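Local coordinates for phosphate-binding protein pstS 2 (Streptococcus pneumoniae, PDB 4H1X) that probably serves as the solute-binding component of the PstSACB ABC transporter, which imports phosphate across the cell membrane, at residues A[99-103]-A[231-235]; A[115-121]-A[152-158]; A[133-139]-A[169-173]; A[197-201]-A[217-222]. Residue numbers count along the deposited sequence, not the author numbering.

Contact 1 (A[99-103]-A[231-235])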
loop_
_atom_site.group_PDB
_atom_site.type_symbol
_atom_site.label_atom_id
_atom_site.label_comp_id
_atom_site.label_asym_id
_atom_site.label_seq_id
_atom_site.Cartn_x
_atom_site.Cartn_y
_atom_site.Cartn_z
ATOM N N GLU A 99 -16.045 1.877 -1.612
ATOM C CA GLU A 99 -16.597 1.676 -2.959
ATOM C C GLU A 99 -15.502 1.280 -3.947
ATOM O O GLU A 99 -15.753 0.494 -4.867
ATOM C CB GLU A 99 -17.255 2.951 -3.473
ATOM C CG GLU A 99 -18.658 3.246 -2.982
ATOM C CD GLU A 99 -19.197 4.447 -3.733
ATOM O OE1 GLU A 99 -18.972 5.586 -3.262
ATOM O OE2 GLU A 99 -19.719 4.256 -4.856
ATOM N N TYR A 100 -14.311 1.875 -3.796
ATOM C CA TYR A 100 -13.178 1.613 -4.689
ATOM C C TYR A 100 -12.434 0.355 -4.195
ATOM O O TYR A 100 -11.926 0.344 -3.080
ATOM C CB TYR A 100 -12.276 2.849 -4.789
ATOM C CG TYR A 100 -11.211 2.669 -5.836
ATOM C CD1 TYR A 100 -11.511 2.790 -7.190
ATOM C CD2 TYR A 100 -9.905 2.340 -5.479
ATOM C CE1 TYR A 100 -10.535 2.604 -8.167
ATOM C CE2 TYR A 100 -8.914 2.180 -6.443
ATOM C CZ TYR A 100 -9.233 2.302 -7.787
ATOM O OH TYR A 100 -8.245 2.148 -8.733
ATOM N N PRO A 101 -12.411 -0.731 -4.996
ATOM C CA PRO A 101 -11.887 -2.017 -4.495
ATOM C C PRO A 101 -10.367 -2.237 -4.494
ATOM O O PRO A 101 -9.909 -3.093 -3.724
ATOM C CB PRO A 101 -12.563 -3.036 -5.413
ATOM C CG PRO A 101 -12.726 -2.322 -6.695
ATOM C CD PRO A 101 -12.985 -0.878 -6.354
ATOM N N LEU A 102 -9.598 -1.512 -5.325
ATOM C CA LEU A 102 -8.139 -1.685 -5.368
ATOM C C LEU A 102 -7.500 -0.851 -4.290
ATOM O O LEU A 102 -7.083 0.293 -4.517
ATOM C CB LEU A 102 -7.544 -1.333 -6.731
ATOM C CG LEU A 102 -8.129 -2.033 -7.940
ATOM C CD1 LEU A 102 -7.646 -1.362 -9.189
ATOM C CD2 LEU A 102 -7.764 -3.504 -7.956
ATOM N N GLN A 103 -7.486 -1.400 -3.087
ATOM C CA GLN A 103 -6.920 -0.716 -1.928
ATOM C C GLN A 103 -6.523 -1.741 -0.905
ATOM O O GLN A 103 -7.017 -2.887 -0.904
ATOM C CB GLN A 103 -7.940 0.271 -1.314
ATOM C CG GLN A 103 -9.226 -0.414 -0.807
ATOM C CD GLN A 103 -10.048 0.489 0.061
ATOM O OE1 GLN A 103 -9.714 0.756 1.230
ATOM N NE2 GLN A 103 -11.119 1.014 -0.503
ATOM N N GLY A 231 -4.475 3.231 -1.817
ATOM C CA GLY A 231 -5.245 2.890 -3.002
ATOM C C GLY A 231 -4.284 2.650 -4.156
ATOM O O GLY A 231 -3.137 3.133 -4.140
ATOM N N ILE A 232 -4.725 1.869 -5.137
ATOM C CA ILE A 232 -3.961 1.585 -6.347
ATOM C C ILE A 232 -4.790 2.088 -7.534
ATOM O O ILE A 232 -5.969 1.755 -7.649
ATOM C CB ILE A 232 -3.587 0.086 -6.468
ATOM C CG1 ILE A 232 -2.617 -0.353 -5.334
ATOM C CG2 ILE A 232 -3.001 -0.231 -7.863
ATOM C CD1 ILE A 232 -2.512 -1.869 -5.139
ATOM N N ALA A 233 -4.193 2.930 -8.365
ATOM C CA ALA A 233 -4.820 3.453 -9.575
ATOM C C ALA A 233 -4.325 2.652 -10.763
ATOM O O ALA A 233 -3.112 2.374 -10.861
ATOM C CB ALA A 233 -4.463 4.931 -9.764
ATOM N N VAL A 234 -5.237 2.291 -11.647
ATOM C CA VAL A 234 -4.926 1.630 -12.919
ATOM C C VAL A 234 -4.899 2.744 -13.929
ATOM O O VAL A 234 -5.917 3.440 -14.105
ATOM C CB VAL A 234 -5.925 0.509 -13.278
ATOM C CG1 VAL A 234 -5.576 -0.085 -14.641
ATOM C CG2 VAL A 234 -5.926 -0.577 -12.209
ATOM N N VAL A 235 -3.758 2.949 -14.567
ATOM C CA VAL A 235 -3.586 4.118 -15.407
ATOM C C VAL A 235 -3.316 3.749 -16.874
ATOM O O VAL A 235 -2.627 2.766 -17.172
ATOM C CB VAL A 235 -2.460 5.052 -14.854
ATOM C CG1 VAL A 235 -2.895 5.738 -13.553
ATOM C CG2 VAL A 235 -1.124 4.308 -14.649
HETATM O O HOH W 1 -7.823 3.313 -11.199
#

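Contact 2 (A[115-121]-A[152-158])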
loop_
_atom_site.group_PDB
_atom_site.type_symbol
_atom_site.label_atom_id
_atom_site.label_comp_id
_atom_site.label_asym_id
_atom_site.label_seq_id
_atom_site.Cartn_x
_atom_site.Cartn_y
_atom_site.Cartn_z
ATOM N N SER A 115 5.777 -1.395 24.993
ATOM C CA SER A 115 6.413 -0.534 26.002
ATOM C C SER A 115 5.712 0.808 26.119
ATOM O O SER A 115 4.975 1.184 25.215
ATOM C CB SER A 115 7.882 -0.313 25.636
ATOM O OG SER A 115 8.035 0.415 24.424
ATOM N N LYS A 116 5.946 1.539 27.230
ATOM C CA LYS A 116 5.427 2.902 27.403
ATOM C C LYS A 116 5.895 3.771 26.213
ATOM O O LYS A 116 5.116 4.567 25.680
ATOM C CB LYS A 116 5.963 3.470 28.728
ATOM C CG LYS A 116 5.304 4.767 29.186
ATOM C CD LYS A 116 5.832 5.162 30.565
ATOM C CE LYS A 116 5.107 6.356 31.128
ATOM N NZ LYS A 116 3.869 5.955 31.847
ATOM N N LEU A 117 7.169 3.611 25.799
ATOM C CA LEU A 117 7.714 4.369 24.674
ATOM C C LEU A 117 6.940 4.012 23.369
ATOM O O LEU A 117 6.551 4.930 22.632
ATOM C CB LEU A 117 9.229 4.117 24.532
ATOM C CG LEU A 117 9.914 4.726 23.285
ATOM C CD1 LEU A 117 9.799 6.251 23.283
ATOM C CD2 LEU A 117 11.365 4.290 23.213
ATOM N N GLY A 118 6.736 2.714 23.102
ATOM C CA GLY A 118 5.972 2.237 21.942
ATOM C C GLY A 118 4.579 2.836 21.941
ATOM O O GLY A 118 4.094 3.296 20.901
ATOM N N GLN A 119 3.931 2.854 23.110
ATOM C CA GLN A 119 2.592 3.460 23.280
ATOM C C GLN A 119 2.624 4.978 23.002
ATOM O O GLN A 119 1.701 5.507 22.378
ATOM C CB GLN A 119 2.066 3.203 24.703
ATOM C CG GLN A 119 1.721 1.718 24.939
ATOM C CD GLN A 119 1.270 1.463 26.352
ATOM O OE1 GLN A 119 1.880 0.675 27.108
ATOM N NE2 GLN A 119 0.243 2.163 26.761
ATOM N N ASP A 120 3.710 5.669 23.413
ATOM C CA ASP A 120 3.832 7.111 23.144
ATOM C C ASP A 120 3.978 7.345 21.624
ATOM O O ASP A 120 3.398 8.288 21.078
ATOM C CB ASP A 120 5.013 7.713 23.906
ATOM C CG ASP A 120 5.050 9.227 23.797
ATOM O OD1 ASP A 120 4.148 9.884 24.361
ATOM O OD2 ASP A 120 5.885 9.742 23.029
ATOM N N PHE A 121 4.745 6.476 20.951
ATOM C CA PHE A 121 4.916 6.563 19.495
ATOM C C PHE A 121 3.551 6.334 18.785
ATOM O O PHE A 121 3.216 7.090 17.864
ATOM C CB PHE A 121 5.973 5.573 19.006
ATOM C CG PHE A 121 6.274 5.639 17.521
ATOM C CD1 PHE A 121 6.469 6.863 16.885
ATOM C CD2 PHE A 121 6.354 4.483 16.762
ATOM C CE1 PHE A 121 6.787 6.917 15.515
ATOM C CE2 PHE A 121 6.671 4.541 15.395
ATOM C CZ PHE A 121 6.852 5.759 14.779
ATOM N N GLN A 152 7.001 14.122 25.529
ATOM C CA GLN A 152 7.407 13.804 26.912
ATOM C C GLN A 152 8.938 13.821 26.974
ATOM O O GLN A 152 9.523 13.625 28.048
ATOM C CB GLN A 152 6.849 12.429 27.381
ATOM C CG GLN A 152 5.417 12.113 26.912
ATOM C CD GLN A 152 4.715 11.018 27.687
ATOM O OE1 GLN A 152 5.286 9.974 28.022
ATOM N NE2 GLN A 152 3.422 11.206 27.933
ATOM N N HIS A 153 9.579 14.065 25.790
ATOM C CA HIS A 153 11.025 14.085 25.538
ATOM C C HIS A 153 11.601 12.796 26.104
ATOM O O HIS A 153 12.449 12.804 27.007
ATOM C CB HIS A 153 11.683 15.354 26.105
ATOM C CG HIS A 153 11.112 16.603 25.515
ATOM N ND1 HIS A 153 11.529 17.074 24.278
ATOM C CD2 HIS A 153 10.134 17.412 25.987
ATOM C CE1 HIS A 153 10.809 18.162 24.049
ATOM N NE2 HIS A 153 9.959 18.408 25.053
ATOM N N LEU A 154 11.046 11.667 25.610
ATOM C CA LEU A 154 11.403 10.339 26.088
ATOM C C LEU A 154 12.734 9.896 25.573
ATOM O O LEU A 154 13.355 10.552 24.733
ATOM C CB LEU A 154 10.343 9.291 25.731
ATOM C CG LEU A 154 8.980 9.400 26.423
ATOM C CD1 LEU A 154 8.049 8.312 25.936
ATOM C CD2 LEU A 154 9.101 9.326 27.945
ATOM N N SER A 155 13.201 8.789 26.134
ATOM C CA SER A 155 14.455 8.200 25.749
ATOM C C SER A 155 14.245 6.723 25.654
ATOM O O SER A 155 13.441 6.156 26.392
ATOM C CB SER A 155 15.553 8.541 26.750
ATOM O OG SER A 155 16.815 8.178 26.219
ATOM N N GLY A 156 14.988 6.104 24.768
ATOM C CA GLY A 156 14.900 4.673 24.587
ATOM C C GLY A 156 14.934 4.322 23.124
ATOM O O GLY A 156 15.090 5.199 22.273
ATOM N N LYS A 157 14.788 3.030 22.847
ATOM C CA LYS A 157 14.834 2.508 21.485
ATOM C C LYS A 157 13.549 1.768 21.154
ATOM O O LYS A 157 12.990 1.066 22.001
ATOM C CB LYS A 157 16.053 1.580 21.295
ATOM C CG LYS A 157 16.234 1.037 19.864
ATOM C CD LYS A 157 17.086 -0.227 19.813
ATOM C CE LYS A 157 16.450 -1.329 18.988
ATOM N NZ LYS A 157 15.578 -2.216 19.813
ATOM N N LEU A 158 13.113 1.901 19.896
ATOM C CA LEU A 158 11.961 1.213 19.367
ATOM C C LEU A 158 12.377 0.415 18.170
ATOM O O LEU A 158 13.185 0.892 17.348
ATOM C CB LEU A 158 10.847 2.175 18.950
ATOM C CG LEU A 158 9.960 2.675 20.058
ATOM C CD1 LEU A 158 9.006 3.715 19.520
ATOM C CD2 LEU A 158 9.190 1.523 20.701
HETATM O O HOH W 2 10.689 0.007 23.562
HETATM O O HOH W 3 2.667 12.702 25.101
HETATM O O HOH W 4 7.508 11.781 24.252
#

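Contact 3 (A[133-139]-A[169-173])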
loop_
_atom_site.group_PDB
_atom_site.type_symbol
_atom_site.label_atom_id
_atom_site.label_comp_id
_atom_site.label_asym_id
_atom_site.label_seq_id
_atom_site.Cartn_x
_atom_site.Cartn_y
_atom_site.Cartn_z
ATOM N N VAL A 133 1.218 13.726 8.689
ATOM C CA VAL A 133 2.350 13.076 8.014
ATOM C C VAL A 133 1.792 12.107 6.955
ATOM O O VAL A 133 2.278 12.080 5.826
ATOM C CB VAL A 133 3.307 12.361 9.008
ATOM C CG1 VAL A 133 4.350 11.525 8.258
ATOM C CG2 VAL A 133 3.999 13.369 9.925
ATOM N N VAL A 134 0.758 11.326 7.328
ATOM C CA VAL A 134 0.159 10.365 6.420
ATOM C C VAL A 134 -0.406 11.067 5.166
ATOM O O VAL A 134 -0.048 10.658 4.053
ATOM C CB VAL A 134 -0.918 9.547 7.172
ATOM C CG1 VAL A 134 -1.738 8.685 6.220
ATOM C CG2 VAL A 134 -0.247 8.658 8.248
ATOM N N THR A 135 -1.277 12.099 5.357
ATOM C CA THR A 135 -1.900 12.779 4.218
ATOM C C THR A 135 -0.873 13.588 3.404
ATOM O O THR A 135 -1.016 13.646 2.178
ATOM C CB THR A 135 -3.084 13.643 4.648
ATOM O OG1 THR A 135 -2.634 14.598 5.598
ATOM C CG2 THR A 135 -4.251 12.813 5.213
ATOM N N ASP A 136 0.161 14.176 4.046
ATOM C CA ASP A 136 1.212 14.931 3.328
ATOM C C ASP A 136 2.033 14.016 2.443
ATOM O O ASP A 136 2.517 14.467 1.401
ATOM C CB ASP A 136 2.137 15.692 4.286
ATOM C CG ASP A 136 1.518 16.960 4.855
ATOM O OD1 ASP A 136 0.398 17.331 4.415
ATOM O OD2 ASP A 136 2.172 17.610 5.685
ATOM N N ASN A 137 2.154 12.727 2.839
ATOM C CA ASN A 137 2.854 11.695 2.075
ATOM C C ASN A 137 1.914 10.972 1.088
ATOM O O ASN A 137 2.271 9.924 0.523
ATOM C CB ASN A 137 3.591 10.747 2.995
ATOM C CG ASN A 137 4.870 11.411 3.450
ATOM O OD1 ASN A 137 5.800 11.584 2.663
ATOM N ND2 ASN A 137 4.894 11.924 4.676
ATOM N N LYS A 138 0.744 11.590 0.846
ATOM C CA LYS A 138 -0.247 11.248 -0.187
ATOM C C LYS A 138 -0.964 9.881 0.027
ATOM O O LYS A 138 -1.525 9.330 -0.917
ATOM C CB LYS A 138 0.393 11.310 -1.605
ATOM C CG LYS A 138 1.080 12.657 -1.938
ATOM C CD LYS A 138 0.084 13.766 -2.198
ATOM C CE LYS A 138 0.689 14.902 -2.984
ATOM N NZ LYS A 138 -0.350 15.689 -3.701
ATOM N N PHE A 139 -1.042 9.410 1.272
ATOM C CA PHE A 139 -1.857 8.243 1.614
ATOM C C PHE A 139 -3.206 8.747 2.118
ATOM O O PHE A 139 -3.354 9.934 2.409
ATOM C CB PHE A 139 -1.167 7.366 2.672
ATOM C CG PHE A 139 0.060 6.685 2.127
ATOM C CD1 PHE A 139 -0.050 5.529 1.358
ATOM C CD2 PHE A 139 1.329 7.193 2.390
ATOM C CE1 PHE A 139 1.089 4.918 0.818
ATOM C CE2 PHE A 139 2.467 6.581 1.864
ATOM C CZ PHE A 139 2.340 5.438 1.091
ATOM N N LEU A 169 6.579 5.069 4.735
ATOM C CA LEU A 169 5.676 5.864 5.556
ATOM C C LEU A 169 6.101 5.828 7.034
ATOM O O LEU A 169 6.077 6.873 7.702
ATOM C CB LEU A 169 4.227 5.393 5.405
ATOM C CG LEU A 169 3.214 6.162 6.291
ATOM C CD1 LEU A 169 3.223 7.685 5.987
ATOM C CD2 LEU A 169 1.822 5.587 6.148
HETATM N N MSE A 170 6.502 4.643 7.535
HETATM C CA MSE A 170 6.971 4.497 8.914
HETATM C C MSE A 170 8.191 5.390 9.143
HETATM O O MSE A 170 8.273 6.037 10.187
HETATM C CB MSE A 170 7.295 3.025 9.205
HETATM C CG MSE A 170 7.594 2.762 10.649
HETATM SE SE MSE A 170 6.149 3.471 11.831
HETATM C CE MSE A 170 4.709 2.568 11.272
ATOM N N GLU A 171 9.113 5.462 8.147
ATOM C CA GLU A 171 10.303 6.315 8.207
ATOM C C GLU A 171 9.870 7.789 8.396
ATOM O O GLU A 171 10.420 8.484 9.248
ATOM C CB GLU A 171 11.166 6.124 6.943
ATOM C CG GLU A 171 11.983 4.833 6.954
ATOM C CD GLU A 171 12.342 4.170 5.630
ATOM O OE1 GLU A 171 12.420 4.868 4.591
ATOM O OE2 GLU A 171 12.595 2.943 5.649
ATOM N N LYS A 172 8.852 8.249 7.627
ATOM C CA LYS A 172 8.359 9.645 7.737
ATOM C C LYS A 172 7.794 9.896 9.160
ATOM O O LYS A 172 8.024 10.952 9.767
ATOM C CB LYS A 172 7.280 9.950 6.662
ATOM C CG LYS A 172 7.725 9.798 5.185
ATOM C CD LYS A 172 8.809 10.796 4.806
ATOM C CE LYS A 172 9.076 10.764 3.313
ATOM N NZ LYS A 172 10.269 11.577 2.979
ATOM N N LEU A 173 7.075 8.912 9.684
ATOM C CA LEU A 173 6.473 9.025 11.027
ATOM C C LEU A 173 7.561 9.036 12.092
ATOM O O LEU A 173 7.497 9.888 12.988
ATOM C CB LEU A 173 5.455 7.922 11.276
ATOM C CG LEU A 173 4.134 8.072 10.478
ATOM C CD1 LEU A 173 3.365 6.756 10.424
ATOM C CD2 LEU A 173 3.213 9.201 11.073
#

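Contact 4 (A[197-201]-A[217-222])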
loop_
_atom_site.group_PDB
_atom_site.type_symbol
_atom_site.label_atom_id
_atom_site.label_comp_id
_atom_site.label_asym_id
_atom_site.label_seq_id
_atom_site.Cartn_x
_atom_site.Cartn_y
_atom_site.Cartn_z
ATOM N N ILE A 197 4.631 -9.754 12.141
ATOM C CA ILE A 197 3.696 -10.349 13.121
ATOM C C ILE A 197 4.478 -11.269 14.080
ATOM O O ILE A 197 4.328 -11.173 15.306
ATOM C CB ILE A 197 2.563 -11.123 12.374
ATOM C CG1 ILE A 197 1.661 -10.137 11.624
ATOM C CG2 ILE A 197 1.746 -11.999 13.351
ATOM C CD1 ILE A 197 0.827 -10.754 10.518
ATOM N N THR A 198 5.311 -12.162 13.515
ATOM C CA THR A 198 6.123 -13.103 14.299
ATOM C C THR A 198 7.040 -12.333 15.288
ATOM O O THR A 198 7.103 -12.700 16.464
ATOM C CB THR A 198 6.901 -14.009 13.364
ATOM O OG1 THR A 198 5.965 -14.814 12.636
ATOM C CG2 THR A 198 7.891 -14.916 14.101
ATOM N N ALA A 199 7.691 -11.248 14.819
ATOM C CA ALA A 199 8.612 -10.443 15.629
ATOM C C ALA A 199 7.881 -9.840 16.817
ATOM O O ALA A 199 8.411 -9.869 17.927
ATOM C CB ALA A 199 9.246 -9.348 14.777
ATOM N N VAL A 200 6.631 -9.381 16.617
ATOM C CA VAL A 200 5.860 -8.793 17.719
ATOM C C VAL A 200 5.529 -9.895 18.748
ATOM O O VAL A 200 5.744 -9.701 19.938
ATOM C CB VAL A 200 4.583 -8.061 17.225
ATOM C CG1 VAL A 200 3.650 -7.717 18.386
ATOM C CG2 VAL A 200 4.938 -6.797 16.451
ATOM N N LYS A 201 5.054 -11.043 18.286
ATOM C CA LYS A 201 4.691 -12.149 19.182
ATOM C C LYS A 201 5.912 -12.692 19.942
ATOM O O LYS A 201 5.806 -12.955 21.139
ATOM C CB LYS A 201 4.000 -13.274 18.407
ATOM C CG LYS A 201 2.690 -12.824 17.778
ATOM C CD LYS A 201 1.913 -14.004 17.224
ATOM C CE LYS A 201 0.564 -13.523 16.749
ATOM N NZ LYS A 201 -0.329 -14.659 16.420
ATOM N N GLU A 217 -5.640 -16.451 12.792
ATOM C CA GLU A 217 -4.496 -17.000 13.547
ATOM C C GLU A 217 -3.462 -15.893 13.863
ATOM O O GLU A 217 -2.957 -15.819 14.992
ATOM C CB GLU A 217 -3.832 -18.158 12.774
ATOM C CG GLU A 217 -2.863 -18.971 13.624
ATOM C CD GLU A 217 -2.154 -20.161 12.992
ATOM O OE1 GLU A 217 -2.646 -20.700 11.973
ATOM O OE2 GLU A 217 -1.120 -20.587 13.557
ATOM N N GLU A 218 -3.137 -15.051 12.869
ATOM C CA GLU A 218 -2.165 -13.962 13.070
ATOM C C GLU A 218 -2.658 -12.974 14.124
ATOM O O GLU A 218 -1.872 -12.550 14.962
ATOM C CB GLU A 218 -1.897 -13.206 11.756
ATOM C CG GLU A 218 -1.088 -13.994 10.740
ATOM C CD GLU A 218 -1.095 -13.409 9.342
ATOM O OE1 GLU A 218 -1.982 -12.579 9.025
ATOM O OE2 GLU A 218 -0.174 -13.754 8.568
ATOM N N GLY A 219 -3.950 -12.642 14.080
ATOM C CA GLY A 219 -4.559 -11.673 14.991
ATOM C C GLY A 219 -4.616 -12.078 16.456
ATOM O O GLY A 219 -4.769 -11.209 17.318
ATOM N N LYS A 220 -4.492 -13.391 16.763
ATOM C CA LYS A 220 -4.555 -13.897 18.139
ATOM C C LYS A 220 -3.481 -13.242 19.011
ATOM O O LYS A 220 -2.309 -13.258 18.646
ATOM C CB LYS A 220 -4.423 -15.432 18.173
ATOM C CG LYS A 220 -5.105 -16.067 19.379
ATOM C CD LYS A 220 -4.990 -17.589 19.355
ATOM C CE LYS A 220 -5.495 -18.218 20.634
ATOM N NZ LYS A 220 -5.615 -19.696 20.520
ATOM N N SER A 221 -3.905 -12.619 20.128
ATOM C CA SER A 221 -3.068 -11.922 21.126
ATOM C C SER A 221 -2.620 -10.532 20.648
ATOM O O SER A 221 -1.914 -9.859 21.388
ATOM C CB SER A 221 -1.831 -12.746 21.507
ATOM O OG SER A 221 -0.807 -12.677 20.521
ATOM N N LEU A 222 -3.005 -10.105 19.430
ATOM C CA LEU A 222 -2.578 -8.806 18.923
ATOM C C LEU A 222 -3.707 -7.828 18.726
ATOM O O LEU A 222 -4.862 -8.223 18.508
ATOM C CB LEU A 222 -1.849 -8.928 17.555
ATOM C CG LEU A 222 -0.629 -9.839 17.486
ATOM C CD1 LEU A 222 0.044 -9.726 16.121
ATOM C CD2 LEU A 222 0.346 -9.546 18.603
#

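Contact 1 (A[99-103]-A[231-235])
How a loop can be fastened to a strand before becoming a strand itself is seen along 231-235. Gly231 opens the strand segment opposite Gln103 in an antiparallel, non-hydrogen-bonded pair, with CA atoms 4.1 Å apart; its CA also lies 3.5 Å from Leu102 O in a CA-H...O contact. Ile232 is held through both backbone groups: its N donates to Leu102 O (2.9 Å), while its O accepts from Tyr100 OH (2.6 Å), reached near the plane of the tyrosine ring. Beyond Ala233, whose side chain points away, Val234 CG2 packs on Leu102 CD1 at 3.6 Å. A water bridges Tyr100 OH and Val234 N, 2.8 Å from each, so Tyr100 reaches Ile232 O directly and Val234 N through water, beyond the Gln103-Gly231 bridge. Leu102 centres an inverse gamma turn immediately before strand 103-110. Around this buried junction, strand 67-72 bonds to strand 223-236, Ile85 of strand 81-85 touches Tyr100 and Leu102, and Met247 and Leu250 of helix 247-254 cover Leu102.

Contact 2 (A[115-121]-A[152-158])
Leu117 lies over the chain from Leu154 to Leu158, which runs into strand 155-162; its CD1 is 3.8 Å from Leu154 CD1 and its CD2 3.6 Å from Gly156 C and 3.8 Å from Leu158 CG. Gly156 leaves room for this: a side chain there would point at the leucine and press tightly on it, and the backbone angles, with phi at 138°, themselves favour glycine. The helix segment crosses the strand segment at 79°, with axes 8.7 Å apart, a nearly perpendicular passage of helix 116-126 across the beginning of an inner strand, which lies between strands 183-190 and 207-210. Leu158 fills the next gap, CD2 meeting Gly118 CA at 3.5 Å and CD1 meeting Phe121 CB at 3.6 Å. Ser115 is the N-cap, its OG accepting from Gly118 N (3.0 Å) and sharing a water with Lys157 O. Asp120 packs its CB 3.7 Å from Leu154 CD1, and a water 2.9 Å from Asp120 OD2 lies 2.7 Å from Gln152 N. No direct hydrogen bond joins the two segments, so leucine packing holds them together, while the buried carboxylate of Asp120 is satisfied by the hydroxyls of Tyr177 and Tyr149 and by water.

Contact 3 (A[133-139]-A[169-173])
Leu169 has the most surface covered here, and it illustrates how one leucine can fill the space beneath a helix end. Its CD1 is 4.1 Å from Val134 CA, 4.3 Å from Asn137 CB and 4.1 Å from Phe139 CD2, thus touching both the last turn of helix 128-136 and the chain that leaves it. Val133, on the last turn of helix 128-136, comes second; it meets helix 164-180 one turn beyond Leu169, its CG1 3.7 Å from Lys172 CB and its CB 3.8 Å from Leu173 CD2. The shape of the helix exit brings Phe139 within reach. It is a Schellman motif, with Lys138 as the C-prime residue at positive phi, Phe139 N bonded to Val134 O (3.2 Å) and Lys138 N to Thr135 O (3.0 Å); the reversal returns Phe139 to the side of Leu169, where its ring also meets that of Phe106 in strand 103-110. Lys172, the third residue, passes its aliphatic part by the amide of Asn137, CE lying 3.4 Å from Asn137 OD1. That amide turns back, Asn137 ND2 donating to Val133 O at 2.9 Å. Behind these residues, Ala228 of strand 223-236 receives both Val134 and Leu169.

Contact 4 (A[197-201]-A[217-222])
A lysine ammonium group can satisfy several carbonyl oxygens at the end of a short helix and in the turn after it, and Lys201 is a clear case. Its chain, extended beyond CB, carries NZ to three backbone acceptors: Glu218 O at 3.0 Å, and, through weak bonds, Glu217 O at 3.2 Å and Lys220 O at 3.3 Å. Helix 216-219 is itself weakly bonded, the link from Lys220 N to Glu217 O being long at 3.4 Å, so the ammonium group gathers carbonyls from the weak helix end and, with Lys220 O, from the turn after it. The chain then leaves through a type II beta turn from Gly219 to Leu222, closed by Leu222 N to Gly219 O (3.0 Å), with Ser221 at positive phi. Lys220 O receives a second donor, Ser221 OG, at a very short 2.5 Å. Glu218 turns its carboxylate elsewhere: OE1 forms a salt bridge with Arg212 and accepts from Thr215 N, while its CD lies 3.5 Å from Ile197 CD1. Beneath the polar group the packing is apolar, with Leu222 CD1 4.0 Å from Ile197 CG2 and Leu222 CD2 3.8 Å from Val200 CG1. Helix 193-202 thus lies beside the turn that leads into strand 223-236, and Val200 and Leu222 both reach Val109 of strand 103-110 and Ser111 just after it.

In the fold
From the N terminus, the chain supplies 99-103, the opening half of contact 1, and closes that long loop only at 231-235; the other three contacts fall within it. Helices 116-126 and 128-136 open contacts 2 and 3. Strand 155-162 closes contact 2 before helix 164-180 closes contact 3, so these two cross, touching where Phe121 CE2 lies 3.8 Å from the selenium, SE, of selenomethionine Met170. Contact 4 follows in series. Strand 223-236 runs on from it to contact 1, the centres of contacts 1 and 4 being about 28 Å apart, and contacts 1 and 2 reach the same mixed sheet. In this two-lobed periplasmic-binding-protein fold, strands 103-110 and 223-236 probably run between the lobes.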